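Local coordinates for protein SusD homolog (Bacteroides ovatus, PDB 4F53) that is a SusD-like outer-membrane lipoprotein that probably binds mucin O-glycans, at residues 87-92 against 482-487; 91-96 against 142-147; 194-199 against 332-337; 436-439 against 443-446. All coordinates share one frame; numbering follows the deposited sequence.

Contact 1: residues 87-92 against 482-487; sequences IPFNDF and TDEYRE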
loop_
_atom_site.group_PDB
_atom_site.type_symbol
_atom_site.label_atom_id
_atom_site.label_comp_id
_atom_site.label_asym_id
_atom_site.label_seq_id
_atom_site.Cartn_x
_atom_site.Cartn_y
_atom_site.Cartn_z
ATOM N N ILE A 87 -10.840 3.632 -13.011
ATOM C CA ILE A 87 -9.398 3.459 -13.114
ATOM C C ILE A 87 -8.815 2.365 -12.177
ATOM O O ILE A 87 -8.079 1.541 -12.730
ATOM C CB ILE A 87 -8.667 4.835 -12.980
ATOM C CG1 ILE A 87 -9.137 5.758 -14.121
ATOM C CG2 ILE A 87 -7.109 4.679 -13.017
ATOM C CD1 ILE A 87 -8.931 7.217 -13.880
ATOM N N PRO A 88 -9.103 2.260 -10.825
ATOM C CA PRO A 88 -8.448 1.209 -10.026
ATOM C C PRO A 88 -8.935 -0.216 -10.288
ATOM O O PRO A 88 -8.427 -1.158 -9.651
ATOM C CB PRO A 88 -8.760 1.616 -8.578
ATOM C CG PRO A 88 -9.234 3.031 -8.651
ATOM C CD PRO A 88 -9.924 3.126 -9.957
ATOM N N PHE A 89 -9.922 -0.390 -11.194
ATOM C CA PHE A 89 -10.445 -1.707 -11.527
ATOM C C PHE A 89 -10.051 -2.056 -12.960
ATOM O O PHE A 89 -9.109 -2.823 -13.157
ATOM C CB PHE A 89 -11.975 -1.769 -11.319
ATOM C CG PHE A 89 -12.587 -3.157 -11.309
ATOM C CD1 PHE A 89 -12.066 -4.165 -10.498
ATOM C CD2 PHE A 89 -13.713 -3.443 -12.069
ATOM C CE1 PHE A 89 -12.641 -5.443 -10.483
ATOM C CE2 PHE A 89 -14.294 -4.715 -12.038
ATOM C CZ PHE A 89 -13.757 -5.706 -11.247
ATOM N N ASN A 90 -10.709 -1.421 -13.938
ATOM C CA ASN A 90 -10.564 -1.629 -15.379
ATOM C C ASN A 90 -9.155 -1.438 -15.902
ATOM O O ASN A 90 -8.733 -2.237 -16.728
ATOM C CB ASN A 90 -11.512 -0.713 -16.176
ATOM C CG ASN A 90 -12.968 -1.101 -16.058
ATOM O OD1 ASN A 90 -13.605 -0.918 -15.017
ATOM N ND2 ASN A 90 -13.533 -1.647 -17.127
ATOM N N ASP A 91 -8.433 -0.390 -15.456
ATOM C CA ASP A 91 -7.102 -0.109 -15.977
ATOM C C ASP A 91 -6.080 -1.168 -15.585
ATOM O O ASP A 91 -5.186 -1.421 -16.379
ATOM C CB ASP A 91 -6.630 1.300 -15.600
ATOM C CG ASP A 91 -7.304 2.427 -16.372
ATOM O OD1 ASP A 91 -8.464 2.235 -16.834
ATOM O OD2 ASP A 91 -6.681 3.496 -16.514
ATOM N N PHE A 92 -6.228 -1.850 -14.441
ATOM C CA PHE A 92 -5.310 -2.949 -14.119
ATOM C C PHE A 92 -5.494 -4.123 -15.083
ATOM O O PHE A 92 -4.497 -4.684 -15.531
ATOM C CB PHE A 92 -5.459 -3.434 -12.682
ATOM C CG PHE A 92 -4.664 -2.621 -11.692
ATOM C CD1 PHE A 92 -3.271 -2.679 -11.672
ATOM C CD2 PHE A 92 -5.304 -1.814 -10.764
ATOM C CE1 PHE A 92 -2.538 -1.934 -10.749
ATOM C CE2 PHE A 92 -4.570 -1.087 -9.830
ATOM C CZ PHE A 92 -3.196 -1.143 -9.837
ATOM N N THR A 482 -19.869 1.469 -12.325
ATOM C CA THR A 482 -21.246 1.421 -12.834
ATOM C C THR A 482 -21.308 0.754 -14.226
ATOM O O THR A 482 -22.278 0.064 -14.526
ATOM C CB THR A 482 -21.886 2.838 -12.827
ATOM O OG1 THR A 482 -23.178 2.786 -13.430
ATOM C CG2 THR A 482 -21.026 3.911 -13.517
ATOM N N ASP A 483 -20.268 0.953 -15.062
ATOM C CA ASP A 483 -20.166 0.416 -16.430
ATOM C C ASP A 483 -20.101 -1.094 -16.454
ATOM O O ASP A 483 -20.501 -1.699 -17.451
ATOM C CB ASP A 483 -18.920 0.971 -17.153
ATOM C CG ASP A 483 -19.071 2.355 -17.771
ATOM O OD1 ASP A 483 -20.203 2.707 -18.174
ATOM O OD2 ASP A 483 -18.039 3.065 -17.907
ATOM N N GLU A 484 -19.591 -1.708 -15.367
ATOM C CA GLU A 484 -19.487 -3.165 -15.262
ATOM C C GLU A 484 -20.869 -3.773 -15.033
ATOM O O GLU A 484 -21.136 -4.861 -15.549
ATOM C CB GLU A 484 -18.463 -3.598 -14.197
ATOM C CG GLU A 484 -17.027 -3.288 -14.596
ATOM C CD GLU A 484 -16.647 -3.625 -16.029
ATOM O OE1 GLU A 484 -16.812 -4.800 -16.427
ATOM O OE2 GLU A 484 -16.218 -2.706 -16.764
ATOM N N TYR A 485 -21.782 -3.036 -14.372
ATOM C CA TYR A 485 -23.177 -3.457 -14.207
ATOM C C TYR A 485 -23.893 -3.443 -15.560
ATOM O O TYR A 485 -24.850 -4.188 -15.744
ATOM C CB TYR A 485 -23.915 -2.511 -13.257
ATOM C CG TYR A 485 -23.731 -2.775 -11.784
ATOM C CD1 TYR A 485 -22.649 -2.233 -11.088
ATOM C CD2 TYR A 485 -24.705 -3.449 -11.051
ATOM C CE1 TYR A 485 -22.520 -2.402 -9.711
ATOM C CE2 TYR A 485 -24.564 -3.663 -9.681
ATOM C CZ TYR A 485 -23.478 -3.127 -9.014
ATOM O OH TYR A 485 -23.391 -3.284 -7.660
ATOM N N ARG A 486 -23.459 -2.572 -16.498
ATOM C CA ARG A 486 -24.120 -2.482 -17.796
ATOM C C ARG A 486 -23.548 -3.466 -18.820
ATOM O O ARG A 486 -24.317 -4.058 -19.567
ATOM C CB ARG A 486 -24.091 -1.051 -18.328
ATOM C CG ARG A 486 -25.047 -0.161 -17.551
ATOM C CD ARG A 486 -25.095 1.252 -18.069
ATOM N NE ARG A 486 -24.630 2.195 -17.056
ATOM C CZ ARG A 486 -23.437 2.769 -17.077
ATOM N NH1 ARG A 486 -22.593 2.521 -18.068
ATOM N NH2 ARG A 486 -23.084 3.612 -16.116
ATOM N N GLU A 487 -22.235 -3.680 -18.827
ATOM C CA GLU A 487 -21.570 -4.597 -19.757
ATOM C C GLU A 487 -21.477 -6.045 -19.245
ATOM O O GLU A 487 -21.283 -6.948 -20.059
ATOM C CB GLU A 487 -20.148 -4.099 -20.069
ATOM C CG GLU A 487 -20.116 -2.764 -20.790
ATOM C CD GLU A 487 -18.880 -2.441 -21.609
ATOM O OE1 GLU A 487 -17.772 -2.918 -21.266
ATOM O OE2 GLU A 487 -19.021 -1.656 -22.575
#
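N90 and E484 meet head-on across the gap between helices 82-106 and 482-487, and one hydrogen bond joins them: ND2 of N90 donates to OE2 of E484 at 2.9 Å, with an N-H...O angle of 168°. The acceptor lies close to the amide plane of N90, whereas ND2 stands well above the plane of the carboxylate, so the bond is straight for the donor and tilted for the acceptor. The other amide atom, N90 OD1, is buried here without a polar partner in the model. Beside the bond, CG of E484 sits at the rim of the F89 ring, near its plane, 4.0 Å from F89 CE2. That CG is anti to the carbonyl carbon (chi1 -69°), which lays it against the ring, and the bend at the second torsion (chi2 -44°) carries the carboxylate to the amide. With an alanine here, N90 ND2 would probably be left without this acceptor and the F89 rim would lose its aliphatic neighbour. All three touching residues are buried; P481 adds to the packing on F89 and N90, and V492 of helix 489-502 touches E484. The contact loosens toward the end of helix 482-487, where R486 and E487 are exposed to solvent and take no part. The single bond and the ring-edge contact tie a short helix near the C-terminal end to an early long helix of the largely helical, TPR-like SusD fold.

Contact 2: residues 91-96 against 142-147; sequences DFYSKF and ANAIKS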
loop_
_atom_site.group_PDB
_atom_site.type_symbol
_atom_site.label_atom_id
_atom_site.label_comp_id
_atom_site.label_asym_id
_atom_site.label_seq_id
_atom_site.Cartn_x
_atom_site.Cartn_y
_atom_site.Cartn_z
ATOM N N ASP A 91 -8.433 -0.390 -15.456
ATOM C CA ASP A 91 -7.102 -0.109 -15.977
ATOM C C ASP A 91 -6.080 -1.168 -15.585
ATOM O O ASP A 91 -5.186 -1.421 -16.379
ATOM C CB ASP A 91 -6.630 1.300 -15.600
ATOM C CG ASP A 91 -7.304 2.427 -16.372
ATOM O OD1 ASP A 91 -8.464 2.235 -16.834
ATOM O OD2 ASP A 91 -6.681 3.496 -16.514
ATOM N N PHE A 92 -6.228 -1.850 -14.441
ATOM C CA PHE A 92 -5.310 -2.949 -14.119
ATOM C C PHE A 92 -5.494 -4.123 -15.083
ATOM O O PHE A 92 -4.497 -4.684 -15.531
ATOM C CB PHE A 92 -5.459 -3.434 -12.682
ATOM C CG PHE A 92 -4.664 -2.621 -11.692
ATOM C CD1 PHE A 92 -3.271 -2.679 -11.672
ATOM C CD2 PHE A 92 -5.304 -1.814 -10.764
ATOM C CE1 PHE A 92 -2.538 -1.934 -10.749
ATOM C CE2 PHE A 92 -4.570 -1.087 -9.830
ATOM C CZ PHE A 92 -3.196 -1.143 -9.837
ATOM N N TYR A 93 -6.752 -4.444 -15.449
ATOM C CA TYR A 93 -7.063 -5.540 -16.379
ATOM C C TYR A 93 -6.588 -5.218 -17.804
ATOM O O TYR A 93 -5.974 -6.081 -18.421
ATOM C CB TYR A 93 -8.567 -5.891 -16.360
ATOM C CG TYR A 93 -8.957 -6.678 -15.124
ATOM C CD1 TYR A 93 -9.152 -6.042 -13.896
ATOM C CD2 TYR A 93 -9.086 -8.065 -15.169
ATOM C CE1 TYR A 93 -9.489 -6.763 -12.755
ATOM C CE2 TYR A 93 -9.424 -8.795 -14.031
ATOM C CZ TYR A 93 -9.636 -8.139 -12.832
ATOM O OH TYR A 93 -9.944 -8.857 -11.713
ATOM N N SER A 94 -6.824 -3.976 -18.301
ATOM C CA SER A 94 -6.420 -3.495 -19.641
ATOM C C SER A 94 -4.910 -3.470 -19.814
ATOM O O SER A 94 -4.387 -3.744 -20.901
ATOM C CB SER A 94 -6.930 -2.073 -19.881
ATOM O OG SER A 94 -8.328 -1.966 -19.683
ATOM N N LYS A 95 -4.213 -3.083 -18.745
ATOM C CA LYS A 95 -2.764 -2.938 -18.797
ATOM C C LYS A 95 -2.033 -4.247 -18.525
ATOM O O LYS A 95 -0.939 -4.425 -19.062
ATOM C CB LYS A 95 -2.287 -1.862 -17.815
ATOM C CG LYS A 95 -2.747 -0.465 -18.209
ATOM C CD LYS A 95 -2.404 0.513 -17.105
ATOM C CE LYS A 95 -3.079 1.844 -17.304
ATOM N NZ LYS A 95 -2.414 2.625 -18.366
ATOM N N PHE A 96 -2.600 -5.146 -17.694
ATOM C CA PHE A 96 -1.913 -6.385 -17.339
ATOM C C PHE A 96 -2.170 -7.567 -18.294
ATOM O O PHE A 96 -1.205 -8.181 -18.783
ATOM C CB PHE A 96 -2.251 -6.831 -15.878
ATOM C CG PHE A 96 -1.341 -7.929 -15.376
ATOM C CD1 PHE A 96 -1.643 -9.275 -15.614
ATOM C CD2 PHE A 96 -0.153 -7.621 -14.717
ATOM C CE1 PHE A 96 -0.761 -10.284 -15.215
ATOM C CE2 PHE A 96 0.722 -8.630 -14.302
ATOM C CZ PHE A 96 0.432 -9.953 -14.586
ATOM N N ALA A 142 -10.002 -12.692 -24.483
ATOM C CA ALA A 142 -10.669 -11.663 -25.285
ATOM C C ALA A 142 -10.862 -10.347 -24.504
ATOM O O ALA A 142 -10.362 -9.309 -24.944
ATOM C CB ALA A 142 -12.012 -12.181 -25.789
ATOM N N ASN A 143 -11.596 -10.387 -23.370
ATOM C CA ASN A 143 -11.871 -9.228 -22.506
ATOM C C ASN A 143 -11.871 -9.726 -21.064
ATOM O O ASN A 143 -12.925 -10.099 -20.526
ATOM C CB ASN A 143 -13.206 -8.560 -22.902
ATOM C CG ASN A 143 -13.592 -7.310 -22.139
ATOM O OD1 ASN A 143 -12.915 -6.863 -21.213
ATOM N ND2 ASN A 143 -14.710 -6.708 -22.519
ATOM N N ALA A 144 -10.661 -9.785 -20.467
ATOM C CA ALA A 144 -10.358 -10.301 -19.130
ATOM C C ALA A 144 -11.384 -9.935 -18.044
ATOM O O ALA A 144 -11.857 -10.835 -17.371
ATOM C CB ALA A 144 -8.979 -9.837 -18.701
ATOM N N ILE A 145 -11.737 -8.644 -17.894
ATOM C CA ILE A 145 -12.662 -8.128 -16.867
ATOM C C ILE A 145 -14.143 -8.580 -17.095
ATOM O O ILE A 145 -14.928 -8.608 -16.135
ATOM C CB ILE A 145 -12.545 -6.577 -16.762
ATOM C CG1 ILE A 145 -12.886 -6.074 -15.339
ATOM C CG2 ILE A 145 -13.314 -5.829 -17.872
ATOM C CD1 ILE A 145 -12.307 -4.755 -15.016
ATOM N N LYS A 146 -14.504 -8.910 -18.362
ATOM C CA LYS A 146 -15.844 -9.341 -18.750
ATOM C C LYS A 146 -15.916 -10.858 -18.567
ATOM O O LYS A 146 -15.960 -11.636 -19.535
ATOM C CB LYS A 146 -16.180 -8.892 -20.190
ATOM C CG LYS A 146 -17.672 -8.941 -20.528
ATOM C CD LYS A 146 -17.899 -8.718 -22.004
ATOM C CE LYS A 146 -19.336 -8.423 -22.355
ATOM N NZ LYS A 146 -19.432 -7.664 -23.633
ATOM N N SER A 147 -15.887 -11.265 -17.290
ATOM C CA SER A 147 -15.858 -12.660 -16.868
ATOM C C SER A 147 -16.544 -12.855 -15.497
ATOM O O SER A 147 -16.697 -11.871 -14.756
ATOM C CB SER A 147 -14.395 -13.111 -16.759
ATOM O OG SER A 147 -13.630 -12.802 -17.915
#
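A144 touches the Y93 ring with its methyl group while its carbonyl O takes a short hydrogen bond of 2.7 Å from S147 OG. The hydroxyl comes from above the carbonyl plane, and the bond lies beside the type I beta turn N143-K146, which is closed by a bond of 2.9 Å from K146 N to N143 O. K146 is in addition the centre of an inverse gamma turn. This tightly folded piece of the connection between helices 110-131 and 152-173 presses on helix 82-106, and Y93 carries the contact from the helix side. I145 crosses the tyrosine at about a right angle and lays CG1 over one face of the ring, a CH-pi contact with CG1 4.1 Å from the centroid of Y93 and 15° off the ring normal. The first torsion, CG1 anti to the backbone N (chi1 -151°), directs the long branch of I145 over the ring. A144 comes instead from the rim: its CB lies near the ring plane, 4.0 Å from Y93 CD2. The hydroxyl end of Y93 is bonded to the carbonyl O of P135, so the ring is fixed at its tip as well as along its flank, and I134 and V139 also pack on it. Replacing Y93 by an alanine would probably open a gap under I145 and leave the carbonyl of P135 without this donor. I145 also packs on F89 and N90, one turn back along the helix. The nearest approach of all is between methyl and ring, I145 CD1 lying 3.6 Å from Y93 CD1.

Contact 3: residues 194-199 against 332-337; sequences YKFANS and IVVFRA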
loop_
_atom_site.group_PDB
_atom_site.type_symbol
_atom_site.label_atom_id
_atom_site.label_comp_id
_atom_site.label_asym_id
_atom_site.label_seq_id
_atom_site.Cartn_x
_atom_site.Cartn_y
_atom_site.Cartn_z
ATOM N N TYR A 194 13.176 -15.536 -5.063
ATOM C CA TYR A 194 12.827 -16.630 -4.149
ATOM C C TYR A 194 12.457 -16.039 -2.798
ATOM O O TYR A 194 11.427 -16.412 -2.241
ATOM C CB TYR A 194 14.005 -17.626 -4.011
ATOM C CG TYR A 194 13.722 -18.786 -3.078
ATOM C CD1 TYR A 194 12.963 -19.876 -3.499
ATOM C CD2 TYR A 194 14.206 -18.791 -1.769
ATOM C CE1 TYR A 194 12.699 -20.948 -2.645
ATOM C CE2 TYR A 194 13.932 -19.853 -0.899
ATOM C CZ TYR A 194 13.188 -20.935 -1.347
ATOM O OH TYR A 194 12.915 -21.996 -0.516
ATOM N N LYS A 195 13.287 -15.093 -2.286
ATOM C CA LYS A 195 13.043 -14.400 -1.012
ATOM C C LYS A 195 11.808 -13.534 -1.094
ATOM O O LYS A 195 11.045 -13.490 -0.137
ATOM C CB LYS A 195 14.253 -13.529 -0.601
ATOM C CG LYS A 195 15.501 -14.350 -0.287
ATOM C CD LYS A 195 16.532 -13.466 0.354
ATOM C CE LYS A 195 17.911 -14.052 0.237
ATOM N NZ LYS A 195 18.908 -13.195 0.927
ATOM N N PHE A 196 11.596 -12.852 -2.240
ATOM C CA PHE A 196 10.431 -11.988 -2.484
ATOM C C PHE A 196 9.148 -12.835 -2.425
ATOM O O PHE A 196 8.206 -12.437 -1.741
ATOM C CB PHE A 196 10.571 -11.280 -3.864
ATOM C CG PHE A 196 9.419 -10.393 -4.294
ATOM C CD1 PHE A 196 8.264 -10.941 -4.844
ATOM C CD2 PHE A 196 9.495 -9.015 -4.151
ATOM C CE1 PHE A 196 7.189 -10.117 -5.220
ATOM C CE2 PHE A 196 8.439 -8.188 -4.553
ATOM C CZ PHE A 196 7.299 -8.739 -5.096
ATOM N N ALA A 197 9.123 -13.998 -3.150
ATOM C CA ALA A 197 7.977 -14.906 -3.221
ATOM C C ALA A 197 7.609 -15.459 -1.831
ATOM O O ALA A 197 6.425 -15.440 -1.484
ATOM C CB ALA A 197 8.248 -16.032 -4.197
ATOM N N ASN A 198 8.595 -15.874 -1.012
ATOM C CA ASN A 198 8.297 -16.339 0.352
ATOM C C ASN A 198 7.812 -15.180 1.242
ATOM O O ASN A 198 6.959 -15.379 2.101
ATOM C CB ASN A 198 9.505 -17.009 0.987
ATOM C CG ASN A 198 9.693 -18.410 0.514
ATOM O OD1 ASN A 198 8.783 -19.245 0.606
ATOM N ND2 ASN A 198 10.875 -18.691 -0.011
ATOM N N SER A 199 8.336 -13.960 1.014
ATOM C CA SER A 199 7.942 -12.749 1.750
ATOM C C SER A 199 6.492 -12.392 1.412
ATOM O O SER A 199 5.752 -11.975 2.300
ATOM C CB SER A 199 8.883 -11.605 1.403
ATOM O OG SER A 199 10.192 -11.969 1.821
ATOM N N ILE A 332 11.292 3.168 -7.478
ATOM C CA ILE A 332 9.939 2.909 -7.020
ATOM C C ILE A 332 10.037 1.812 -5.925
ATOM O O ILE A 332 10.794 0.861 -6.067
ATOM C CB ILE A 332 9.017 2.578 -8.213
ATOM C CG1 ILE A 332 8.698 3.902 -8.978
ATOM C CG2 ILE A 332 7.759 1.911 -7.713
ATOM C CD1 ILE A 332 7.829 3.801 -10.182
ATOM N N VAL A 333 9.334 2.011 -4.804
ATOM C CA VAL A 333 9.362 1.101 -3.669
ATOM C C VAL A 333 8.299 0.036 -3.894
ATOM O O VAL A 333 7.106 0.355 -3.907
ATOM C CB VAL A 333 9.187 1.867 -2.322
ATOM C CG1 VAL A 333 9.081 0.891 -1.147
ATOM C CG2 VAL A 333 10.316 2.891 -2.102
ATOM N N VAL A 334 8.726 -1.241 -4.058
ATOM C CA VAL A 334 7.782 -2.330 -4.341
ATOM C C VAL A 334 7.490 -3.167 -3.067
ATOM O O VAL A 334 6.330 -3.401 -2.751
ATOM C CB VAL A 334 8.251 -3.217 -5.535
ATOM C CG1 VAL A 334 7.234 -4.312 -5.836
ATOM C CG2 VAL A 334 8.523 -2.375 -6.788
ATOM N N PHE A 335 8.530 -3.609 -2.349
ATOM C CA PHE A 335 8.377 -4.450 -1.173
ATOM C C PHE A 335 9.643 -4.350 -0.325
ATOM O O PHE A 335 10.706 -4.893 -0.671
ATOM C CB PHE A 335 8.080 -5.907 -1.610
ATOM C CG PHE A 335 7.444 -6.860 -0.612
ATOM C CD1 PHE A 335 7.536 -6.632 0.755
ATOM C CD2 PHE A 335 6.835 -8.041 -1.042
ATOM C CE1 PHE A 335 7.020 -7.545 1.669
ATOM C CE2 PHE A 335 6.301 -8.943 -0.128
ATOM C CZ PHE A 335 6.388 -8.686 1.227
ATOM N N ARG A 336 9.526 -3.633 0.782
ATOM C CA ARG A 336 10.634 -3.390 1.706
ATOM C C ARG A 336 10.908 -4.590 2.594
ATOM O O ARG A 336 9.968 -5.250 3.047
ATOM C CB ARG A 336 10.311 -2.194 2.607
ATOM C CG ARG A 336 10.080 -0.877 1.887
ATOM C CD ARG A 336 10.243 0.193 2.928
ATOM N NE ARG A 336 10.032 1.557 2.446
ATOM C CZ ARG A 336 10.979 2.326 1.922
ATOM N NH1 ARG A 336 12.192 1.845 1.714
ATOM N NH2 ARG A 336 10.706 3.566 1.556
ATOM N N ALA A 337 12.192 -4.827 2.898
ATOM C CA ALA A 337 12.629 -5.888 3.831
ATOM C C ALA A 337 12.157 -5.563 5.247
ATOM O O ALA A 337 11.833 -6.477 5.973
ATOM C CB ALA A 337 14.157 -6.042 3.806
#
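V334 makes the first touch, its CG1 lying 4.3 Å from CE2 at the rim of the F196 ring and near the ring plane. F335 follows and carries most of the contact. V334 and F335 both face A241 of the partner strand, a classic beta bulge, and both side chains are directed at helix 190-207 instead of to opposite faces of the strand. The CB of F335 comes within 3.7 Å of F196 CE2, and its ring then turns an edge to the F196 face in a T-shaped stack, centroids 5.5 Å apart and planes at 73°. CD2 is the atom of F335 over that face, offset toward the rim. F196 presents the face because its CG is anti to the backbone N (chi1 178°), which swings the ring out from the helix toward the strand. Farther out, CZ of F335 lies 3.8 Å from the CB of S199 and 3.5 Å from the S199 carbonyl O, which sits at the ring edge. S199 OG is occupied within its own helix: it donates to K195 O at 2.6 Å, reaching that oxygen from the face opposite to S199 N, and it also bonds M234 N. Past the strand, R336 leaves the contact and turns toward F439. The local axes of helix and strand pass 11.0 Å apart. The strand pairs antiparallel with 241-243, V340 of helix 337-349 packs on both F335 and S199, R203 adds a cation-pi contact to F335, and helix 152-173 lies against A197 and N198 of helix 190-207.

Contact 4: residues 436-439 against 443-446; sequences IANF and MESW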
loop_
_atom_site.group_PDB
_atom_site.type_symbol
_atom_site.label_atom_id
_atom_site.label_comp_id
_atom_site.label_asym_id
_atom_site.label_seq_id
_atom_site.Cartn_x
_atom_site.Cartn_y
_atom_site.Cartn_z
ATOM N N ILE A 436 5.143 3.638 9.396
ATOM C CA ILE A 436 6.201 4.636 9.180
ATOM C C ILE A 436 7.214 4.086 8.170
ATOM O O ILE A 436 7.507 4.751 7.174
ATOM C CB ILE A 436 6.919 5.073 10.500
ATOM C CG1 ILE A 436 5.945 5.792 11.474
ATOM C CG2 ILE A 436 8.130 5.970 10.185
ATOM C CD1 ILE A 436 6.429 5.895 12.916
ATOM N N ALA A 437 7.697 2.853 8.388
ATOM C CA ALA A 437 8.697 2.238 7.523
ATOM C C ALA A 437 8.206 1.985 6.077
ATOM O O ALA A 437 9.028 2.003 5.167
ATOM C CB ALA A 437 9.179 0.929 8.130
ATOM N N ASN A 438 6.909 1.733 5.871
ATOM C CA ASN A 438 6.382 1.370 4.553
ATOM C C ASN A 438 6.025 2.548 3.687
ATOM O O ASN A 438 5.667 2.347 2.526
ATOM C CB ASN A 438 5.193 0.411 4.640
ATOM C CG ASN A 438 5.495 -0.929 4.037
ATOM O OD1 ASN A 438 6.537 -1.122 3.415
ATOM N ND2 ASN A 438 4.602 -1.896 4.217
ATOM N N PHE A 439 6.197 3.773 4.179
ATOM C CA PHE A 439 6.007 4.932 3.320
ATOM C C PHE A 439 6.935 4.784 2.069
ATOM O O PHE A 439 8.072 4.370 2.257
ATOM C CB PHE A 439 6.342 6.210 4.102
ATOM C CG PHE A 439 6.305 7.469 3.258
ATOM C CD1 PHE A 439 5.118 8.171 3.080
ATOM C CD2 PHE A 439 7.456 7.945 2.640
ATOM C CE1 PHE A 439 5.084 9.332 2.297
ATOM C CE2 PHE A 439 7.419 9.099 1.846
ATOM C CZ PHE A 439 6.240 9.788 1.684
HETATM N N MSE A 443 -0.879 1.455 -0.753
HETATM C CA MSE A 443 -1.786 0.335 -1.036
HETATM C C MSE A 443 -1.703 -0.692 0.092
HETATM O O MSE A 443 -2.734 -1.044 0.687
HETATM C CB MSE A 443 -1.491 -0.309 -2.412
HETATM C CG MSE A 443 -2.553 -1.359 -2.831
HETATM SE SE MSE A 443 -4.387 -0.621 -2.907
HETATM C CE MSE A 443 -5.348 -1.993 -1.874
ATOM N N GLU A 444 -0.470 -1.073 0.453
ATOM C CA GLU A 444 -0.209 -2.044 1.517
ATOM C C GLU A 444 -0.659 -1.486 2.862
ATOM O O GLU A 444 -1.302 -2.212 3.613
ATOM C CB GLU A 444 1.292 -2.478 1.557
ATOM C CG GLU A 444 1.551 -3.683 2.456
ATOM C CD GLU A 444 0.647 -4.915 2.343
ATOM O OE1 GLU A 444 0.145 -5.225 1.236
ATOM O OE2 GLU A 444 0.453 -5.585 3.381
ATOM N N SER A 445 -0.326 -0.226 3.157
ATOM C CA SER A 445 -0.664 0.406 4.450
ATOM C C SER A 445 -2.171 0.645 4.629
ATOM O O SER A 445 -2.638 0.585 5.762
ATOM C CB SER A 445 0.109 1.705 4.656
ATOM O OG SER A 445 1.454 1.322 4.877
ATOM N N TRP A 446 -2.919 0.878 3.536
ATOM C CA TRP A 446 -4.384 0.982 3.591
ATOM C C TRP A 446 -4.959 -0.424 3.943
ATOM O O TRP A 446 -5.809 -0.566 4.833
ATOM C CB TRP A 446 -4.985 1.529 2.258
ATOM C CG TRP A 446 -6.502 1.516 2.223
ATOM C CD1 TRP A 446 -7.348 1.793 3.262
ATOM C CD2 TRP A 446 -7.346 1.218 1.088
ATOM N NE1 TRP A 446 -8.660 1.694 2.848
ATOM C CE2 TRP A 446 -8.690 1.313 1.530
ATOM C CE3 TRP A 446 -7.096 0.853 -0.260
ATOM C CZ2 TRP A 446 -9.787 1.092 0.669
ATOM C CZ3 TRP A 446 -8.181 0.624 -1.107
ATOM C CH2 TRP A 446 -9.505 0.739 -0.645
HETATM O O HOH W 1 2.173 -1.252 6.119
#
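N438 and S445 face each other between two consecutive helices, 423-438 and 442-452, joined by a very short connection within the largely helical, TPR-like fold. Direct contact is by van der Waals touch alone: N438 CB lies 3.9 Å from S445 OG, and N438 ND2 lies 4.0 Å from the CG of E444. The N438 and E444 side chains meet at a slant, with amide and carboxylate planes 70° apart, and E444, bent at its second torsion (chi2 47°), offers its aliphatic part to the asparagine while its charged end leads elsewhere. Polar linkage is indirect and runs through one water, which accepts from N438 ND2 and is also hydrogen-bonded to S445 OG. Outside partners then complete the polar groups. E444 OE2 forms a salt bridge with R207 NH1, N438 ND2 bonds E339 OE1 of helix 337-349, and S445 OG bonds the hydroxyl of Y61. All three touching residues are buried, so the water and these partners serve polar groups in the interior, near the centre of the chain. The two legs of the water bridge measure 3.2 Å to N438 ND2 and 2.9 Å to S445 OG.

From the N-terminal side, helix 82-106 is the starting point of contacts 1 and 2, which share D91 and F92. Contact 2 closes a short loop, bringing back the connection after helix 110-131; contact 1 closes a very long one, returning near the C-terminal end at 482-487, where E487 O packs on K146 CE of contact 2. Contacts 3 and 4 fall within that long span, in series: contact 2 closes before contact 3 opens, and contact 3 before contact 4. Contact 3 ties helix 190-207 to strand 332-335, and contact 4 closes a tight turn between consecutive helices. These two touch through R336, whose NH2 is 2.8 Å from F439 O, a probable hydrogen bond.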